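Local atomic coordinates of SloR (PDB entry 5CVI), a protein that probably acts as a manganese-responsive, DNA-binding transcription regulator of the DtxR/MntR family, working as a homodimer that binds transition metal ions. Residues 147-158 and 173-184. Sequence-based numbering, arbitrary orientation.
Sequences VTEMGVYLLKRV and LKIGDELRLLEY
Y153 and L179 face each other in a hydrogen-bonded antiparallel pair, one of the bridged pairs joining strands 151-158 and 178-185 in the small SH3-like FeoA domain of this DtxR-family regulator. Each backbone N–H reaches the other's carbonyl: Y153 N to L179 O and L179 N to Y153 O are both 3.0 Å.

The tightly packed face carries Y153, L179 and L181, apolar residues suited to a buried sheet surface, and L155 packs next to it, CB against L179 CD2; I212 and I193 from the flanking strands add to the face, and M168 from helix 162-170 covers L155. L179 CG sits between its own backbone N and carbonyl carbon (chi1 36°), from where CD1 meets Y153 CB at 3.8 Å. L181 CB approaches Y153 CD2 obliquely, and the Y153 hydroxyl donates to E149 O at 2.8 Å, from above that carbonyl's plane.

The other face is looser and more polar. There L154 CD1 runs alongside the aliphatic part of E178, and V152 CG2 lies 3.7 Å from R180 NH2, while E178 OE2 forms a salt bridge with K215 and R180 NH1 one with E194.

Beyond the strand pair, a type II turn from K174 to D177 leads into strand 178-185, with G176 suiting its positive phi (103°). L155 O accepts from G176 N, and I175 CD1 crosses to V158 CG1 at 3.6 Å. At the far end selenomethionine M150, bent at chi2 (-58°), lays SE 3.5 Å from L181 CG.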
ATOM      1  N   VAL B 147     -25.993 -18.429 -23.469  1.00 45.11           N
ATOM      2  CA  VAL B 147     -27.083 -18.974 -22.662  1.00 43.38           C
ATOM      3  C   VAL B 147     -28.291 -19.334 -23.527  1.00 42.85           C
ATOM      4  O   VAL B 147     -28.708 -18.547 -24.375  1.00 44.49           O
ATOM      5  CB  VAL B 147     -27.509 -17.987 -21.557  1.00 43.77           C
ATOM      6  CG1 VAL B 147     -28.798 -18.444 -20.896  1.00 46.47           C
ATOM      7  CG2 VAL B 147     -26.399 -17.832 -20.529  1.00 40.60           C
ATOM      8  N   THR B 148     -28.845 -20.525 -23.307  1.00 49.56           N
ATOM      9  CA  THR B 148     -29.937 -21.040 -24.136  1.00 58.64           C
ATOM     10  C   THR B 148     -31.311 -20.902 -23.482  1.00 54.94           C
ATOM     11  O   THR B 148     -32.263 -20.436 -24.110  1.00 54.70           O
ATOM     12  CB  THR B 148     -29.729 -22.527 -24.485  1.00 68.82           C
ATOM     13  OG1 THR B 148     -28.453 -22.705 -25.109  1.00 74.93           O
ATOM     14  CG2 THR B 148     -30.828 -23.014 -25.422  1.00 67.25           C
ATOM     15  N   GLU B 149     -31.410 -21.325 -22.225  1.00 51.11           N
ATOM     16  CA  GLU B 149     -32.683 -21.323 -21.510  1.00 50.93           C
ATOM     17  C   GLU B 149     -33.153 -19.919 -21.149  1.00 46.17           C
ATOM     18  O   GLU B 149     -32.371 -19.085 -20.699  1.00 48.48           O
ATOM     19  CB  GLU B 149     -32.587 -22.176 -20.242  1.00 56.64           C
ATOM     20  CG  GLU B 149     -32.402 -23.659 -20.502  1.00 68.90           C
ATOM     21  CD  GLU B 149     -32.500 -24.489 -19.236  1.00 79.02           C
ATOM     22  OE1 GLU B 149     -32.297 -23.928 -18.137  1.00 72.50           O
ATOM     23  OE2 GLU B 149     -32.788 -25.700 -19.339  1.00 89.58           O
HETATM   24  N   MSE B 150     -34.442 -19.666 -21.346  1.00 47.15           N
HETATM   25  CA  MSE B 150     -35.042 -18.392 -20.969  1.00 49.19           C
HETATM   26  C   MSE B 150     -35.579 -18.487 -19.544  1.00 52.21           C
HETATM   27  O   MSE B 150     -35.558 -19.562 -18.942  1.00 59.44           O
HETATM   28  CB  MSE B 150     -36.161 -18.016 -21.944  1.00 46.95           C
HETATM   29  CG  MSE B 150     -35.742 -18.053 -23.408  1.00 47.91           C
HETATM   30 SE   MSE B 150     -34.234 -16.873 -23.802  0.55 56.88          SE
HETATM   31  CE  MSE B 150     -33.890 -17.416 -25.646  1.00 77.92           C
ATOM     32  N   GLY B 151     -36.055 -17.369 -19.004  1.00 45.82           N
ATOM     33  CA  GLY B 151     -36.547 -17.342 -17.638  1.00 40.56           C
ATOM     34  C   GLY B 151     -35.750 -16.413 -16.741  1.00 39.57           C
ATOM     35  O   GLY B 151     -35.041 -15.529 -17.224  1.00 38.83           O
ATOM     36  N   VAL B 152     -35.859 -16.617 -15.432  1.00 42.45           N
ATOM     37  CA  VAL B 152     -35.232 -15.720 -14.464  1.00 40.40           C
ATOM     38  C   VAL B 152     -33.777 -16.087 -14.145  1.00 39.11           C
ATOM     39  O   VAL B 152     -33.449 -17.253 -13.919  1.00 43.10           O
ATOM     40  CB  VAL B 152     -36.050 -15.646 -13.160  1.00 39.44           C
ATOM     41  CG1 VAL B 152     -35.402 -14.680 -12.180  1.00 39.07           C
ATOM     42  CG2 VAL B 152     -37.479 -15.222 -13.462  1.00 29.16           C
ATOM     43  N   TYR B 153     -32.911 -15.076 -14.135  1.00 34.08           N
ATOM     44  CA  TYR B 153     -31.509 -15.252 -13.770  1.00 29.48           C
ATOM     45  C   TYR B 153     -31.097 -14.228 -12.723  1.00 24.96           C
ATOM     46  O   TYR B 153     -31.714 -13.173 -12.600  1.00 21.76           O
ATOM     47  CB  TYR B 153     -30.606 -15.104 -14.997  1.00 27.74           C
ATOM     48  CG  TYR B 153     -30.639 -16.289 -15.933  1.00 30.68           C
ATOM     49  CD1 TYR B 153     -29.675 -17.284 -15.857  1.00 29.68           C
ATOM     50  CD2 TYR B 153     -31.636 -16.415 -16.889  1.00 29.67           C
ATOM     51  CE1 TYR B 153     -29.701 -18.367 -16.707  1.00 33.63           C
ATOM     52  CE2 TYR B 153     -31.671 -17.495 -17.744  1.00 29.47           C
ATOM     53  CZ  TYR B 153     -30.702 -18.468 -17.649  1.00 35.88           C
ATOM     54  OH  TYR B 153     -30.735 -19.550 -18.501  1.00 46.03           O
ATOM     55  N   LEU B 154     -30.052 -14.547 -11.968  1.00 24.84           N
ATOM     56  CA  LEU B 154     -29.460 -13.590 -11.041  1.00 20.75           C
ATOM     57  C   LEU B 154     -28.079 -13.176 -11.532  1.00 19.26           C
ATOM     58  O   LEU B 154     -27.267 -14.021 -11.907  1.00 19.46           O
ATOM     59  CB  LEU B 154     -29.371 -14.174  -9.628  1.00 21.70           C
ATOM     60  CG  LEU B 154     -30.621 -14.082  -8.747  1.00 34.25           C
ATOM     61  CD1 LEU B 154     -31.794 -14.797  -9.395  1.00 41.31           C
ATOM     62  CD2 LEU B 154     -30.351 -14.644  -7.359  1.00 34.35           C
ATOM     63  N   LEU B 155     -27.826 -11.871 -11.545  1.00 18.01           N
ATOM     64  CA  LEU B 155     -26.512 -11.348 -11.899  1.00 24.68           C
ATOM     65  C   LEU B 155     -25.554 -11.559 -10.729  1.00 22.67           C
ATOM     66  O   LEU B 155     -25.642 -10.870  -9.715  1.00 23.22           O
ATOM     67  CB  LEU B 155     -26.611  -9.861 -12.244  1.00 29.28           C
ATOM     68  CG  LEU B 155     -25.328  -9.125 -12.635  1.00 28.71           C
ATOM     69  CD1 LEU B 155     -24.679  -9.778 -13.843  1.00 23.51           C
ATOM     70  CD2 LEU B 155     -25.628  -7.661 -12.919  1.00 30.18           C
ATOM     71  N   LYS B 156     -24.646 -12.522 -10.868  1.00 24.08           N
ATOM     72  CA  LYS B 156     -23.765 -12.902  -9.766  1.00 23.28           C
ATOM     73  C   LYS B 156     -22.358 -12.305  -9.863  1.00 26.03           C
ATOM     74  O   LYS B 156     -21.734 -12.019  -8.839  1.00 29.71           O
ATOM     75  CB  LYS B 156     -23.675 -14.428  -9.643  1.00 18.76           C
ATOM     76  CG  LYS B 156     -25.006 -15.135  -9.449  1.00 29.06           C
ATOM     77  CD  LYS B 156     -25.806 -14.540  -8.299  1.00 35.99           C
ATOM     78  CE  LYS B 156     -25.101 -14.730  -6.964  1.00 40.77           C
ATOM     79  NZ  LYS B 156     -25.836 -14.048  -5.857  1.00 40.99           N
ATOM     80  N   ARG B 157     -21.858 -12.126 -11.082  1.00 15.23           N
ATOM     81  CA  ARG B 157     -20.488 -11.655 -11.280  1.00 20.35           C
ATOM     82  C   ARG B 157     -20.291 -10.859 -12.570  1.00 21.75           C
ATOM     83  O   ARG B 157     -20.898 -11.161 -13.603  1.00 18.04           O
ATOM     84  CB  ARG B 157     -19.512 -12.833 -11.247  1.00 21.09           C
ATOM     85  CG  ARG B 157     -18.131 -12.524 -11.816  1.00 14.80           C
ATOM     86  CD  ARG B 157     -17.255 -13.767 -11.825  1.00 15.83           C
ATOM     87  NE  ARG B 157     -16.012 -13.568 -12.564  1.00 31.78           N
ATOM     88  CZ  ARG B 157     -15.543 -14.415 -13.476  1.00 31.59           C
ATOM     89  NH1 ARG B 157     -16.218 -15.518 -13.763  1.00 30.00           N
ATOM     90  NH2 ARG B 157     -14.401 -14.160 -14.099  1.00 36.48           N
ATOM     91  N   VAL B 158     -19.429  -9.847 -12.495  1.00 16.42           N
ATOM     92  CA  VAL B 158     -19.059  -9.043 -13.657  1.00 16.22           C
ATOM     93  C   VAL B 158     -17.548  -8.874 -13.695  1.00 20.01           C
ATOM     94  O   VAL B 158     -16.869  -9.094 -12.694  1.00 23.50           O
ATOM     95  CB  VAL B 158     -19.707  -7.653 -13.622  1.00 12.56           C
ATOM     96  CG1 VAL B 158     -21.222  -7.771 -13.599  1.00 16.89           C
ATOM     97  CG2 VAL B 158     -19.209  -6.874 -12.402  1.00 12.85           C
ATOM     98  N   LEU B 173     -27.767  -1.599 -13.377  1.00 21.94           N
ATOM     99  CA  LEU B 173     -27.502  -3.002 -13.085  1.00 21.80           C
ATOM    100  C   LEU B 173     -26.588  -3.147 -11.876  1.00 23.15           C
ATOM    101  O   LEU B 173     -25.549  -2.494 -11.795  1.00 25.69           O
ATOM    102  CB  LEU B 173     -26.876  -3.701 -14.295  1.00 26.73           C
ATOM    103  CG  LEU B 173     -27.791  -4.000 -15.485  1.00 14.69           C
ATOM    104  CD1 LEU B 173     -29.001  -4.806 -15.039  1.00 15.38           C
ATOM    105  CD2 LEU B 173     -28.221  -2.718 -16.163  1.00 25.28           C
ATOM    106  N   LYS B 174     -26.985  -4.003 -10.939  1.00 26.11           N
ATOM    107  CA  LYS B 174     -26.183  -4.299  -9.759  1.00 14.48           C
ATOM    108  C   LYS B 174     -26.044  -5.806  -9.587  1.00 17.95           C
ATOM    109  O   LYS B 174     -26.920  -6.566  -9.994  1.00 16.28           O
ATOM    110  CB  LYS B 174     -26.827  -3.710  -8.500  1.00 34.58           C
ATOM    111  CG  LYS B 174     -26.685  -2.205  -8.344  1.00 41.96           C
ATOM    112  CD  LYS B 174     -27.445  -1.718  -7.113  1.00 51.96           C
ATOM    113  CE  LYS B 174     -27.166  -0.251  -6.821  1.00 57.21           C
ATOM    114  NZ  LYS B 174     -25.739  -0.012  -6.468  1.00 58.82           N
ATOM    115  N   ILE B 175     -24.944  -6.233  -8.976  1.00 20.07           N
ATOM    116  CA  ILE B 175     -24.761  -7.632  -8.617  1.00 24.09           C
ATOM    117  C   ILE B 175     -25.882  -8.073  -7.676  1.00 28.55           C
ATOM    118  O   ILE B 175     -26.140  -7.428  -6.663  1.00 31.29           O
ATOM    119  CB  ILE B 175     -23.401  -7.859  -7.925  1.00 22.22           C
ATOM    120  CG1 ILE B 175     -22.249  -7.463  -8.854  1.00 21.24           C
ATOM    121  CG2 ILE B 175     -23.263  -9.304  -7.470  1.00 19.62           C
ATOM    122  CD1 ILE B 175     -22.213  -8.233 -10.149  1.00 24.64           C
ATOM    123  N   GLY B 176     -26.554  -9.167  -8.021  1.00 25.54           N
ATOM    124  CA  GLY B 176     -27.643  -9.678  -7.209  1.00 25.31           C
ATOM    125  C   GLY B 176     -29.005  -9.347  -7.788  1.00 31.88           C
ATOM    126  O   GLY B 176     -30.035  -9.777  -7.261  1.00 20.12           O
ATOM    127  N   ASP B 177     -29.011  -8.583  -8.876  1.00 27.19           N
ATOM    128  CA  ASP B 177     -30.256  -8.206  -9.534  1.00 29.47           C
ATOM    129  C   ASP B 177     -30.890  -9.384 -10.264  1.00 37.71           C
ATOM    130  O   ASP B 177     -30.195 -10.192 -10.883  1.00 38.39           O
ATOM    131  CB  ASP B 177     -30.022  -7.057 -10.515  1.00 38.08           C
ATOM    132  CG  ASP B 177     -30.130  -5.695  -9.857  1.00 47.47           C
ATOM    133  OD1 ASP B 177     -30.749  -5.607  -8.774  1.00 53.80           O
ATOM    134  OD2 ASP B 177     -29.604  -4.715 -10.425  1.00 43.52           O
ATOM    135  N   GLU B 178     -32.213  -9.475 -10.177  1.00 39.93           N
ATOM    136  CA  GLU B 178     -32.967 -10.457 -10.943  1.00 32.77           C
ATOM    137  C   GLU B 178     -33.315  -9.882 -12.314  1.00 35.80           C
ATOM    138  O   GLU B 178     -34.004  -8.868 -12.418  1.00 41.29           O
ATOM    139  CB  GLU B 178     -34.248 -10.859 -10.204  1.00 32.89           C
ATOM    140  CG  GLU B 178     -34.021 -11.664  -8.933  1.00 43.69           C
ATOM    141  CD  GLU B 178     -35.316 -12.048  -8.234  1.00 52.01           C
ATOM    142  OE1 GLU B 178     -36.391 -11.575  -8.661  1.00 49.71           O
ATOM    143  OE2 GLU B 178     -35.257 -12.826  -7.256  1.00 60.79           O
ATOM    144  N   LEU B 179     -32.824 -10.522 -13.368  1.00 20.47           N
ATOM    145  CA  LEU B 179     -33.177 -10.122 -14.723  1.00 24.46           C
ATOM    146  C   LEU B 179     -33.733 -11.308 -15.506  1.00 26.68           C
ATOM    147  O   LEU B 179     -33.139 -12.385 -15.527  1.00 30.59           O
ATOM    148  CB  LEU B 179     -31.972  -9.504 -15.433  1.00 23.89           C
ATOM    149  CG  LEU B 179     -30.615 -10.128 -15.112  1.00 24.72           C
ATOM    150  CD1 LEU B 179     -30.383 -11.388 -15.933  1.00 24.46           C
ATOM    151  CD2 LEU B 179     -29.499  -9.120 -15.327  1.00 19.79           C
ATOM    152  N   ARG B 180     -34.888 -11.105 -16.133  1.00 25.33           N
ATOM    153  CA  ARG B 180     -35.551 -12.163 -16.883  1.00 27.95           C
ATOM    154  C   ARG B 180     -35.130 -12.124 -18.351  1.00 28.44           C
ATOM    155  O   ARG B 180     -35.368 -11.136 -19.049  1.00 24.70           O
ATOM    156  CB  ARG B 180     -37.076 -12.035 -16.749  1.00 32.90           C
ATOM    157  CG  ARG B 180     -37.880 -13.113 -17.469  1.00 33.73           C
ATOM    158  CD  ARG B 180     -39.382 -12.946 -17.245  1.00 37.87           C
ATOM    159  NE  ARG B 180     -39.794 -13.280 -15.881  1.00 46.94           N
ATOM    160  CZ  ARG B 180     -39.848 -12.410 -14.876  1.00 56.93           C
ATOM    161  NH1 ARG B 180     -39.511 -11.141 -15.072  1.00 55.51           N
ATOM    162  NH2 ARG B 180     -40.237 -12.808 -13.673  1.00 64.10           N
ATOM    163  N   LEU B 181     -34.494 -13.198 -18.809  1.00 31.76           N
ATOM    164  CA  LEU B 181     -34.093 -13.313 -20.207  1.00 37.01           C
ATOM    165  C   LEU B 181     -35.283 -13.728 -21.062  1.00 35.66           C
ATOM    166  O   LEU B 181     -35.790 -14.845 -20.937  1.00 34.65           O
ATOM    167  CB  LEU B 181     -32.959 -14.328 -20.361  1.00 42.64           C
ATOM    168  CG  LEU B 181     -32.513 -14.601 -21.799  1.00 46.11           C
ATOM    169  CD1 LEU B 181     -32.084 -13.308 -22.477  1.00 42.38           C
ATOM    170  CD2 LEU B 181     -31.386 -15.626 -21.835  1.00 53.36           C
ATOM    171  N   LEU B 182     -35.723 -12.825 -21.932  1.00 33.33           N
ATOM    172  CA  LEU B 182     -36.900 -13.068 -22.756  1.00 37.91           C
ATOM    173  C   LEU B 182     -36.566 -13.859 -24.017  1.00 40.30           C
ATOM    174  O   LEU B 182     -37.259 -14.813 -24.367  1.00 39.45           O
ATOM    175  CB  LEU B 182     -37.560 -11.743 -23.136  1.00 36.74           C
ATOM    176  CG  LEU B 182     -38.034 -10.873 -21.977  1.00 24.32           C
ATOM    177  CD1 LEU B 182     -38.657  -9.588 -22.498  1.00 24.03           C
ATOM    178  CD2 LEU B 182     -39.026 -11.637 -21.112  1.00 25.69           C
ATOM    179  N   GLU B 183     -35.500 -13.453 -24.696  1.00 41.24           N
ATOM    180  CA  GLU B 183     -35.117 -14.059 -25.962  1.00 45.53           C
ATOM    181  C   GLU B 183     -33.744 -13.564 -26.389  1.00 43.77           C
ATOM    182  O   GLU B 183     -33.235 -12.578 -25.854  1.00 43.96           O
ATOM    183  CB  GLU B 183     -36.130 -13.686 -27.045  1.00 51.32           C
ATOM    184  CG  GLU B 183     -36.157 -12.196 -27.350  1.00 58.42           C
ATOM    185  CD  GLU B 183     -37.151 -11.829 -28.435  1.00 69.21           C
ATOM    186  OE1 GLU B 183     -37.554 -12.725 -29.207  1.00 70.43           O
ATOM    187  OE2 GLU B 183     -37.532 -10.641 -28.509  1.00 73.13           O
ATOM    188  N   TYR B 184     -33.145 -14.252 -27.354  1.00 41.85           N
ATOM    189  CA  TYR B 184     -31.944 -13.750 -28.003  1.00 26.42           C
ATOM    190  C   TYR B 184     -32.284 -13.229 -29.394  1.00 27.11           C
ATOM    191  O   TYR B 184     -32.560 -14.007 -30.301  1.00 28.77           O
ATOM    192  CB  TYR B 184     -30.867 -14.831 -28.083  1.00 27.48           C
ATOM    193  CG  TYR B 184     -29.725 -14.466 -29.006  1.00 44.26           C
ATOM    194  CD1 TYR B 184     -28.777 -13.524 -28.630  1.00 40.18           C
ATOM    195  CD2 TYR B 184     -29.602 -15.056 -30.257  1.00 46.92           C
ATOM    196  CE1 TYR B 184     -27.737 -13.181 -29.473  1.00 40.69           C
ATOM    197  CE2 TYR B 184     -28.565 -14.722 -31.106  1.00 30.29           C
ATOM    198  CZ  TYR B 184     -27.636 -13.785 -30.709  1.00 44.46           C
ATOM    199  OH  TYR B 184     -26.602 -13.448 -31.552  1.00 45.03           O
TER